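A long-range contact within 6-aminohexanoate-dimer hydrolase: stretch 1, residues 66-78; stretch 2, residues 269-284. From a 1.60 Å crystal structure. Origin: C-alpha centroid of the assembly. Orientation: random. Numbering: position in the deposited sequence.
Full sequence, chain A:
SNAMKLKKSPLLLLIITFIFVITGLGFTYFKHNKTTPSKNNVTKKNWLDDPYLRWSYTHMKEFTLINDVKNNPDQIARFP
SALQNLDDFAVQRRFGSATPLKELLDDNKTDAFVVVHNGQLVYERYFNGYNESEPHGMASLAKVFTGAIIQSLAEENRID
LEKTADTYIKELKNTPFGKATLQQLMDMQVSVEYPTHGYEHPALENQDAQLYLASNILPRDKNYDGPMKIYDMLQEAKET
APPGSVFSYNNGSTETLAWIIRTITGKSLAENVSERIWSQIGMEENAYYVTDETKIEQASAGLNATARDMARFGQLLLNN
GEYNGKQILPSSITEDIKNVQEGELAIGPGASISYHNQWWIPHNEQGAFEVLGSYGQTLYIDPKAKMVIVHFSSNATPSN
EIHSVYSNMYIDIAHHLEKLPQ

Stretch 1, residues 66-78: INDVKNNPDQIAR
Stretch 2 (269-284) LAENVSERIWSQIGME

Stretch 1 begins as a β-strand, 66-69, that runs beside helix 269-278 in nearly the same direction (12° between axes, 7.3 Å at closest approach); beyond it, loop follows loop. The CA pairs V69–S274 (5.1 Å), N71–S279 (4.3 Å) and I76–G282 (4.1 Å) set the register, and 692 Å² is buried.

V69 (chi1 t, phi/psi -115/101) is the apolar centre. Its CG2 lies 3.7 Å from A270 CB, while its CG1 meets V273 CG1 at 3.7 Å and W278 CB at 3.6 Å. A270 points toward the strand, and its methyl fits close to the backbone, A270 CB lying 3.4 Å from D68 O. N67 (m) also points toward the helix, its CB 3.7 Å from A270 CB.

S274, chi1 t, points toward stretch 1, and its OG donates to K70 O at 2.7 Å, so the hydroxyl is satisfied where it is buried. K70 (mtmt) heads away overall, though its CB lies 3.6 Å from S274 OG; its charged end stays out of the contact. A wider π-type turn at 274-278 ends the helix; S279, chi1 p, folds back so that OG donates to S274 O (2.8 Å). W278 has an off-rotamer chi1 of -140°, with K70 O and N71 N at its ring edge.

N71, chi1 p and chi2 -29°, directs ND2 to M283 O (3.0 Å, 173°); the same ND2 donates to water 1, which donates to E284 O. N71 CA makes a CA-H...O contact with W278 O (3.4 Å). N72 (t) opens a type I turn that runs to Q75, its OD1 accepting from D74 N (2.9 Å); water 3 links its ND2 to S279 O.

After the turn, A77 N donates to G282 O (3.0 Å), and G282 CA approaches Q75 O at 3.2 Å. G282 has phi/psi 73/25, and a CB there would clash with A77 CB.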

ATOM      1  N   ILE A  66     -15.485   8.876   2.314  1.00 18.64           N
ATOM      2  CA  ILE A  66     -15.079   7.574   1.753  1.00 19.64           C
ATOM      3  C   ILE A  66     -15.946   7.162   0.571  1.00 21.26           C
ATOM      4  O   ILE A  66     -17.099   7.589   0.436  1.00 21.72           O
ATOM      5  CB  ILE A  66     -15.090   6.452   2.786  1.00 19.87           C
ATOM      6  CG1 ILE A  66     -16.507   6.106   3.265  1.00 22.83           C
ATOM      7  CG2 ILE A  66     -14.192   6.805   3.959  1.00 17.56           C
ATOM      8  CD1 ILE A  66     -16.635   4.733   3.915  1.00 24.29           C
ATOM      9  N   ASN A  67     -15.359   6.332  -0.289  1.00 21.61           N
ATOM     10  CA  ASN A  67     -16.068   5.585  -1.293  1.00 20.49           C
ATOM     11  C   ASN A  67     -15.899   4.120  -0.987  1.00 17.64           C
ATOM     12  O   ASN A  67     -14.763   3.626  -0.860  1.00 16.80           O
ATOM     13  CB  ASN A  67     -15.470   5.793  -2.678  1.00 20.62           C
ATOM     14  CG  ASN A  67     -15.688   7.159  -3.215  1.00 20.10           C
ATOM     15  OD1 ASN A  67     -16.461   7.942  -2.677  1.00 20.03           O
ATOM     16  ND2 ASN A  67     -15.035   7.449  -4.352  1.00 19.63           N
ATOM     17  N   ASP A  68     -17.016   3.429  -0.869  1.00 21.25           N
ATOM     18  CA  ASP A  68     -16.978   2.002  -0.567  1.00 20.57           C
ATOM     19  C   ASP A  68     -16.405   1.172  -1.712  1.00 18.98           C
ATOM     20  O   ASP A  68     -16.700   1.436  -2.909  1.00 18.92           O
ATOM     21  CB  ASP A  68     -18.372   1.484  -0.240  1.00 23.41           C
ATOM     22  CG  ASP A  68     -18.879   1.908   1.101  1.00 30.63           C
ATOM     23  OD1 ASP A  68     -18.118   2.211   2.036  1.00 31.01           O
ATOM     24  OD2 ASP A  68     -20.120   1.875   1.213  1.00 38.38           O
ATOM     25  N   VAL A  69     -15.653   0.133  -1.346  1.00 21.10           N
ATOM     26  CA  VAL A  69     -15.161  -0.900  -2.270  1.00 19.03           C
ATOM     27  C   VAL A  69     -15.831  -2.210  -1.871  1.00 18.58           C
ATOM     28  O   VAL A  69     -15.457  -2.850  -0.911  1.00 20.21           O
ATOM     29  CB  VAL A  69     -13.638  -1.012  -2.172  1.00 17.72           C
ATOM     30  CG1 VAL A  69     -13.094  -2.162  -3.025  1.00 18.59           C
ATOM     31  CG2 VAL A  69     -13.011   0.344  -2.467  1.00 19.33           C
ATOM     32  N   LYS A  70     -16.864  -2.580  -2.607  1.00 19.94           N
ATOM     33  CA  LYS A  70     -17.731  -3.688  -2.208  1.00 19.98           C
ATOM     34  C   LYS A  70     -17.131  -5.060  -2.465  1.00 17.58           C
ATOM     35  O   LYS A  70     -16.535  -5.318  -3.533  1.00 19.33           O
ATOM     36  CB  LYS A  70     -19.071  -3.604  -2.936  1.00 19.84           C
ATOM     37  CG  LYS A  70     -19.948  -2.453  -2.486  1.00 26.80           C
ATOM     38  CD  LYS A  70     -21.311  -2.467  -3.148  1.00 30.60           C
ATOM     39  CE  LYS A  70     -21.294  -2.090  -4.631  1.00 46.35           C
ATOM     40  NZ  LYS A  70     -22.597  -2.341  -5.354  1.00 49.73           N
ATOM     41  N   ASN A  71     -17.321  -5.960  -1.508  1.00 18.69           N
ATOM     42  CA  ASN A  71     -17.076  -7.384  -1.770  1.00 18.15           C
ATOM     43  C   ASN A  71     -18.327  -7.992  -2.420  1.00 19.63           C
ATOM     44  O   ASN A  71     -19.214  -7.243  -2.847  1.00 22.62           O
ATOM     45  CB  ASN A  71     -16.706  -8.136  -0.491  1.00 18.10           C
ATOM     46  CG  ASN A  71     -17.887  -8.372   0.413  1.00 19.74           C
ATOM     47  OD1 ASN A  71     -18.825  -7.601   0.411  1.00 20.85           O
ATOM     48  ND2 ASN A  71     -17.798  -9.394   1.258  1.00 20.87           N
ATOM     49  N   ASN A  72     -18.344  -9.327  -2.548  1.00 21.79           N
ATOM     50  CA  ASN A  72     -19.558 -10.097  -2.850  1.00 22.94           C
ATOM     51  C   ASN A  72     -19.992 -10.889  -1.638  1.00 21.95           C
ATOM     52  O   ASN A  72     -19.437 -11.972  -1.366  1.00 22.76           O
ATOM     53  CB  ASN A  72     -19.357 -11.044  -4.000  1.00 24.70           C
ATOM     54  CG  ASN A  72     -20.661 -11.723  -4.418  1.00 25.65           C
ATOM     55  OD1 ASN A  72     -21.641 -11.786  -3.639  1.00 26.63           O
ATOM     56  ND2 ASN A  72     -20.709 -12.169  -5.644  1.00 26.53           N
ATOM     57  N   PRO A  73     -21.005 -10.389  -0.933  1.00 22.51           N
ATOM     58  CA  PRO A  73     -21.369 -11.082   0.313  1.00 24.03           C
ATOM     59  C   PRO A  73     -21.852 -12.525   0.148  1.00 21.85           C
ATOM     60  O   PRO A  73     -21.872 -13.265   1.130  1.00 23.62           O
ATOM     61  CB  PRO A  73     -22.479 -10.221   0.892  1.00 32.55           C
ATOM     62  CG  PRO A  73     -22.292  -8.890   0.293  1.00 32.09           C
ATOM     63  CD  PRO A  73     -21.709  -9.106  -1.069  1.00 28.57           C
ATOM     64  N   ASP A  74     -22.292 -12.882  -1.065  1.00 25.36           N
ATOM     65  CA  ASP A  74     -22.788 -14.202  -1.352  1.00 25.70           C
ATOM     66  C   ASP A  74     -21.706 -15.162  -1.781  1.00 24.52           C
ATOM     67  O   ASP A  74     -21.984 -16.345  -1.957  1.00 27.70           O
ATOM     68  CB  ASP A  74     -23.874 -14.081  -2.408  1.00 30.03           C
ATOM     69  CG  ASP A  74     -25.063 -13.288  -1.897  1.00 34.70           C
ATOM     70  OD1 ASP A  74     -25.470 -13.480  -0.734  1.00 41.57           O
ATOM     71  OD2 ASP A  74     -25.576 -12.463  -2.639  1.00 43.88           O
ATOM     72  N   GLN A  75     -20.471 -14.659  -1.935  1.00 23.62           N
ATOM     73  CA  GLN A  75     -19.346 -15.478  -2.393  1.00 22.08           C
ATOM     74  C   GLN A  75     -18.111 -15.225  -1.534  1.00 21.93           C
ATOM     75  O   GLN A  75     -17.035 -14.977  -2.044  1.00 29.25           O
ATOM     76  CB  GLN A  75     -19.021 -15.212  -3.866  1.00 24.76           C
ATOM     77  CG  GLN A  75     -20.115 -15.646  -4.841  1.00 29.03           C
ATOM     78  CD  GLN A  75     -20.184 -17.157  -5.018  1.00 39.59           C
ATOM     79  OE1 GLN A  75     -19.163 -17.857  -5.033  1.00 47.24           O
ATOM     80  NE2 GLN A  75     -21.397 -17.667  -5.179  1.00 43.46           N
ATOM     81  N   ILE A  76     -18.272 -15.300  -0.224  1.00 20.51           N
ATOM     82  CA  ILE A  76     -17.127 -15.222   0.679  1.00 18.42           C
ATOM     83  C   ILE A  76     -16.488 -16.597   0.716  1.00 19.19           C
ATOM     84  O   ILE A  76     -17.204 -17.605   0.633  1.00 23.46           O
ATOM     85  CB  ILE A  76     -17.586 -14.831   2.082  1.00 19.63           C
ATOM     86  CG1 ILE A  76     -18.332 -13.475   2.068  1.00 22.16           C
ATOM     87  CG2 ILE A  76     -16.427 -14.863   3.120  1.00 18.81           C
ATOM     88  CD1 ILE A  76     -18.955 -13.133   3.419  1.00 22.87           C
ATOM     89  N   ALA A  77     -15.159 -16.648   0.817  1.00 17.55           N
ATOM     90  CA  ALA A  77     -14.415 -17.932   0.904  1.00 17.36           C
ATOM     91  C   ALA A  77     -13.651 -17.884   2.218  1.00 18.13           C
ATOM     92  O   ALA A  77     -12.761 -17.041   2.424  1.00 19.08           O
ATOM     93  CB  ALA A  77     -13.472 -18.089  -0.257  1.00 22.63           C
ATOM     94  N   ARG A  78     -14.084 -18.716   3.145  1.00 17.78           N
ATOM     95  CA  ARG A  78     -13.422 -18.870   4.421  1.00 19.39           C
ATOM     96  C   ARG A  78     -11.979 -19.300   4.199  1.00 21.53           C
ATOM     97  O   ARG A  78     -11.713 -20.206   3.428  1.00 22.34           O
ATOM     98  CB  ARG A  78     -14.130 -19.920   5.251  1.00 21.76           C
ATOM     99  CG  ARG A  78     -13.547 -20.082   6.648  1.00 26.04           C
ATOM    100  CD  ARG A  78     -14.146 -21.283   7.399  1.00 22.32           C
ATOM    101  NE  ARG A  78     -13.411 -22.446   6.964  1.00 25.74           N
ATOM    102  CZ  ARG A  78     -12.428 -23.071   7.602  1.00 21.41           C
ATOM    103  NH1 ARG A  78     -12.108 -22.810   8.837  1.00 27.81           N
ATOM    104  NH2 ARG A  78     -11.826 -24.072   6.998  1.00 26.30           N
ATOM    105  N   LEU A 269     -12.375   4.886  -8.882  1.00 18.96           N
ATOM    106  CA  LEU A 269     -11.325   3.910  -8.582  1.00 18.19           C
ATOM    107  C   LEU A 269     -11.945   2.818  -7.684  1.00 17.02           C
ATOM    108  O   LEU A 269     -11.625   1.630  -7.849  1.00 16.65           O
ATOM    109  CB  LEU A 269     -10.134   4.568  -7.870  1.00 19.69           C
ATOM    110  CG  LEU A 269      -8.960   3.604  -7.629  1.00 17.92           C
ATOM    111  CD1 LEU A 269      -8.411   2.938  -8.904  1.00 20.95           C
ATOM    112  CD2 LEU A 269      -7.873   4.368  -6.850  1.00 19.77           C
ATOM    113  N   ALA A 270     -12.808   3.215  -6.743  1.00 18.21           N
ATOM    114  CA  ALA A 270     -13.423   2.284  -5.822  1.00 17.52           C
ATOM    115  C   ALA A 270     -14.235   1.252  -6.594  1.00 19.80           C
ATOM    116  O   ALA A 270     -14.157   0.072  -6.299  1.00 21.72           O
ATOM    117  CB  ALA A 270     -14.274   2.977  -4.761  1.00 20.11           C
ATOM    118  N   GLU A 271     -14.966   1.690  -7.614  1.00 19.08           N
ATOM    119  CA  GLU A 271     -15.786   0.769  -8.416  1.00 20.26           C
ATOM    120  C   GLU A 271     -14.926  -0.184  -9.225  1.00 20.62           C
ATOM    121  O   GLU A 271     -15.236  -1.387  -9.332  1.00 21.47           O
ATOM    122  CB  GLU A 271     -16.708   1.557  -9.322  1.00 22.51           C
ATOM    123  CG  GLU A 271     -17.850   2.192  -8.561  1.00 28.04           C
ATOM    124  CD  GLU A 271     -18.544   3.372  -9.275  1.00 35.51           C
ATOM    125  OE1 GLU A 271     -18.124   3.906 -10.374  1.00 34.96           O
ATOM    126  OE2 GLU A 271     -19.565   3.787  -8.700  1.00 40.69           O
ATOM    127  N   ASN A 272     -13.832   0.345  -9.791  1.00 18.70           N
ATOM    128  CA  ASN A 272     -12.861  -0.478 -10.487  1.00 20.91           C
ATOM    129  C   ASN A 272     -12.263  -1.534  -9.575  1.00 18.20           C
ATOM    130  O   ASN A 272     -12.164  -2.707  -9.942  1.00 17.82           O
ATOM    131  CB  ASN A 272     -11.763   0.389 -11.142  1.00 19.89           C
ATOM    132  CG  ASN A 272     -12.155   0.888 -12.512  1.00 20.96           C
ATOM    133  OD1 ASN A 272     -12.108   0.097 -13.453  1.00 23.12           O
ATOM    134  ND2 ASN A 272     -12.538   2.181 -12.643  1.00 20.38           N
ATOM    135  N   VAL A 273     -11.824  -1.143  -8.384  1.00 18.43           N
ATOM    136  CA  VAL A 273     -11.216  -2.107  -7.508  1.00 19.95           C
ATOM    137  C   VAL A 273     -12.232  -3.159  -7.086  1.00 17.42           C
ATOM    138  O   VAL A 273     -11.909  -4.362  -7.013  1.00 18.04           O
ATOM    139  CB  VAL A 273     -10.554  -1.436  -6.265  1.00 18.10           C
ATOM    140  CG1 VAL A 273     -10.118  -2.497  -5.248  1.00 18.77           C
ATOM    141  CG2 VAL A 273      -9.393  -0.557  -6.689  1.00 17.05           C
ATOM    142  N   SER A 274     -13.459  -2.736  -6.823  1.00 16.97           N
ATOM    143  CA  SER A 274     -14.536  -3.675  -6.463  1.00 18.34           C
ATOM    144  C   SER A 274     -14.863  -4.653  -7.578  1.00 17.76           C
ATOM    145  O   SER A 274     -14.868  -5.850  -7.377  1.00 20.29           O
ATOM    146  CB  SER A 274     -15.835  -2.934  -6.079  1.00 19.94           C
ATOM    147  OG  SER A 274     -16.866  -3.872  -5.767  1.00 21.35           O
ATOM    148  N   GLU A 275     -15.091  -4.137  -8.777  1.00 17.89           N
ATOM    149  CA  GLU A 275     -15.496  -4.996  -9.881  1.00 20.11           C
ATOM    150  C   GLU A 275     -14.381  -5.967 -10.304  1.00 19.46           C
ATOM    151  O   GLU A 275     -14.583  -7.142 -10.608  1.00 20.90           O
ATOM    152  CB  GLU A 275     -15.931  -4.118 -11.059  1.00 21.00           C
ATOM    153  CG  GLU A 275     -17.247  -3.406 -10.774  1.00 26.32           C
ATOM    154  CD  GLU A 275     -17.727  -2.500 -11.871  1.00 29.90           C
ATOM    155  OE1 GLU A 275     -17.123  -2.469 -12.934  1.00 33.66           O
ATOM    156  OE2 GLU A 275     -18.760  -1.859 -11.676  1.00 43.20           O
ATOM    157  N   ARG A 276     -13.156  -5.465 -10.307  1.00 20.68           N
ATOM    158  CA  ARG A 276     -12.043  -6.242 -10.828  1.00 17.97           C
ATOM    159  C   ARG A 276     -11.401  -7.180  -9.817  1.00 18.10           C
ATOM    160  O   ARG A 276     -10.792  -8.193 -10.203  1.00 19.62           O
ATOM    161  CB  ARG A 276     -11.008  -5.298 -11.403  1.00 20.27           C
ATOM    162  CG  ARG A 276     -11.467  -4.568 -12.648  1.00 19.73           C
ATOM    163  CD  ARG A 276     -10.580  -3.381 -12.966  1.00 23.13           C
ATOM    164  NE  ARG A 276     -10.977  -2.748 -14.227  1.00 23.37           N
ATOM    165  CZ  ARG A 276     -10.598  -3.166 -15.439  1.00 28.54           C
ATOM    166  NH1 ARG A 276      -9.744  -4.194 -15.598  1.00 27.04           N
ATOM    167  NH2 ARG A 276     -11.045  -2.522 -16.519  1.00 34.80           N
ATOM    168  N   ILE A 277     -11.452  -6.833  -8.538  1.00 18.74           N
ATOM    169  CA  ILE A 277     -10.680  -7.546  -7.539  1.00 17.84           C
ATOM    170  C   ILE A 277     -11.533  -7.894  -6.317  1.00 16.72           C
ATOM    171  O   ILE A 277     -11.626  -9.076  -5.952  1.00 17.46           O
ATOM    172  CB  ILE A 277      -9.409  -6.766  -7.069  1.00 15.46           C
ATOM    173  CG1 ILE A 277      -8.495  -6.495  -8.257  1.00 18.57           C
ATOM    174  CG2 ILE A 277      -8.770  -7.450  -5.842  1.00 20.17           C
ATOM    175  CD1 ILE A 277      -7.355  -5.526  -7.966  1.00 20.68           C
ATOM    176  N   TRP A 278     -12.125  -6.891  -5.694  1.00 17.06           N
ATOM    177  CA  TRP A 278     -12.689  -7.056  -4.318  1.00 16.46           C
ATOM    178  C   TRP A 278     -13.915  -7.964  -4.285  1.00 18.40           C
ATOM    179  O   TRP A 278     -14.272  -8.498  -3.252  1.00 18.46           O
ATOM    180  CB  TRP A 278     -13.014  -5.692  -3.632  1.00 14.36           C
ATOM    181  CG  TRP A 278     -12.644  -5.741  -2.182  1.00 13.46           C
ATOM    182  CD1 TRP A 278     -13.442  -6.062  -1.104  1.00 16.99           C
ATOM    183  CD2 TRP A 278     -11.314  -5.542  -1.655  1.00 15.08           C
ATOM    184  NE1 TRP A 278     -12.707  -6.060   0.058  1.00 17.07           N
ATOM    185  CE2 TRP A 278     -11.394  -5.789  -0.222  1.00 16.26           C
ATOM    186  CE3 TRP A 278     -10.087  -5.204  -2.218  1.00 17.69           C
ATOM    187  CZ2 TRP A 278     -10.281  -5.651   0.599  1.00 20.05           C
ATOM    188  CZ3 TRP A 278      -8.974  -5.095  -1.387  1.00 17.87           C
ATOM    189  CH2 TRP A 278      -9.072  -5.282  -0.021  1.00 18.11           C
ATOM    190  N   SER A 279     -14.607  -8.061  -5.405  1.00 16.53           N
ATOM    191  CA  SER A 279     -15.792  -8.884  -5.534  1.00 21.29           C
ATOM    192  C   SER A 279     -15.453 -10.274  -6.089  1.00 19.17           C
ATOM    193  O   SER A 279     -16.349 -11.089  -6.194  1.00 25.47           O
ATOM    194  CB  SER A 279     -16.805  -8.229  -6.459  1.00 21.55           C
ATOM    195  OG  SER A 279     -16.343  -8.156  -7.781  1.00 20.72           O
ATOM    196  N   GLN A 280     -14.180 -10.520  -6.448  1.00 19.63           N
ATOM    197  CA  GLN A 280     -13.783 -11.683  -7.240  1.00 21.03           C
ATOM    198  C   GLN A 280     -12.979 -12.727  -6.520  1.00 18.95           C
ATOM    199  O   GLN A 280     -12.775 -13.793  -7.081  1.00 21.93           O
ATOM    200  CB  GLN A 280     -12.939 -11.217  -8.432  1.00 23.15           C
ATOM    201  CG  GLN A 280     -13.652 -10.168  -9.285  1.00 23.45           C
ATOM    202  CD  GLN A 280     -14.704 -10.809 -10.094  1.00 26.44           C
ATOM    203  OE1 GLN A 280     -14.405 -11.696 -10.895  1.00 32.70           O
ATOM    204  NE2 GLN A 280     -15.956 -10.381  -9.906  1.00 26.80           N
ATOM    205  N   ILE A 281     -12.524 -12.475  -5.282  1.00 19.11           N
ATOM    206  CA  ILE A 281     -11.617 -13.448  -4.633  1.00 19.11           C
ATOM    207  C   ILE A 281     -12.027 -13.838  -3.210  1.00 18.14           C
ATOM    208  O   ILE A 281     -11.170 -14.123  -2.357  1.00 20.23           O
ATOM    209  CB  ILE A 281     -10.113 -13.037  -4.712  1.00 18.73           C
ATOM    210  CG1 ILE A 281      -9.829 -11.731  -3.912  1.00 18.67           C
ATOM    211  CG2 ILE A 281      -9.694 -12.815  -6.191  1.00 19.96           C
ATOM    212  CD1 ILE A 281      -8.346 -11.398  -3.823  1.00 21.57           C
ATOM    213  N   GLY A 282     -13.343 -13.826  -2.967  1.00 20.18           N
ATOM    214  CA  GLY A 282     -13.908 -14.367  -1.715  1.00 19.34           C
ATOM    215  C   GLY A 282     -13.669 -13.505  -0.495  1.00 18.91           C
ATOM    216  O   GLY A 282     -13.715 -14.015   0.652  1.00 19.00           O
HETATM  217  N   MSE A 283     -13.472 -12.208  -0.706  1.00 18.60           N
HETATM  218  CA  MSE A 283     -13.250 -11.248   0.414  1.00 18.07           C
HETATM  219  C   MSE A 283     -14.417 -11.279   1.410  1.00 17.86           C
HETATM  220  O   MSE A 283     -15.578 -11.365   1.020  1.00 18.80           O
HETATM  221  CB  MSE A 283     -13.195  -9.832  -0.106  1.00 16.79           C
HETATM  222  CG  MSE A 283     -12.096  -9.565  -1.166  1.00 19.64           C
HETATM  223 SE   MSE A 283     -10.329  -9.945  -0.393  0.70 18.47          SE
HETATM  224  CE  MSE A 283      -9.389  -8.734  -1.573  1.00 17.88           C
ATOM    225  N   GLU A 284     -14.077 -11.205   2.687  1.00 17.77           N
ATOM    226  CA  GLU A 284     -15.042 -11.254   3.749  1.00 17.56           C
ATOM    227  C   GLU A 284     -15.823  -9.962   3.980  1.00 17.64           C
ATOM    228  O   GLU A 284     -16.958 -10.019   4.488  1.00 20.99           O
ATOM    229  CB  GLU A 284     -14.301 -11.568   5.057  1.00 17.25           C
ATOM    230  CG  GLU A 284     -13.857 -12.974   5.244  1.00 20.67           C
ATOM    231  CD  GLU A 284     -13.084 -13.074   6.551  1.00 20.07           C
ATOM    232  OE1 GLU A 284     -13.721 -13.159   7.636  1.00 21.95           O
ATOM    233  OE2 GLU A 284     -11.857 -13.055   6.486  1.00 20.57           O
TER
HETATM  234  O   HOH W   1     -19.727  -9.585   3.538  1.00 25.74           O
HETATM  235  O   HOH W   2     -16.630 -11.563  -1.416  1.00 23.39           O
HETATM  236  O   HOH W   3     -18.504 -11.676  -7.569  1.00 32.24           O
HETATM  237  O   HOH W   4     -15.886 -13.621  -4.494  1.00 28.43           O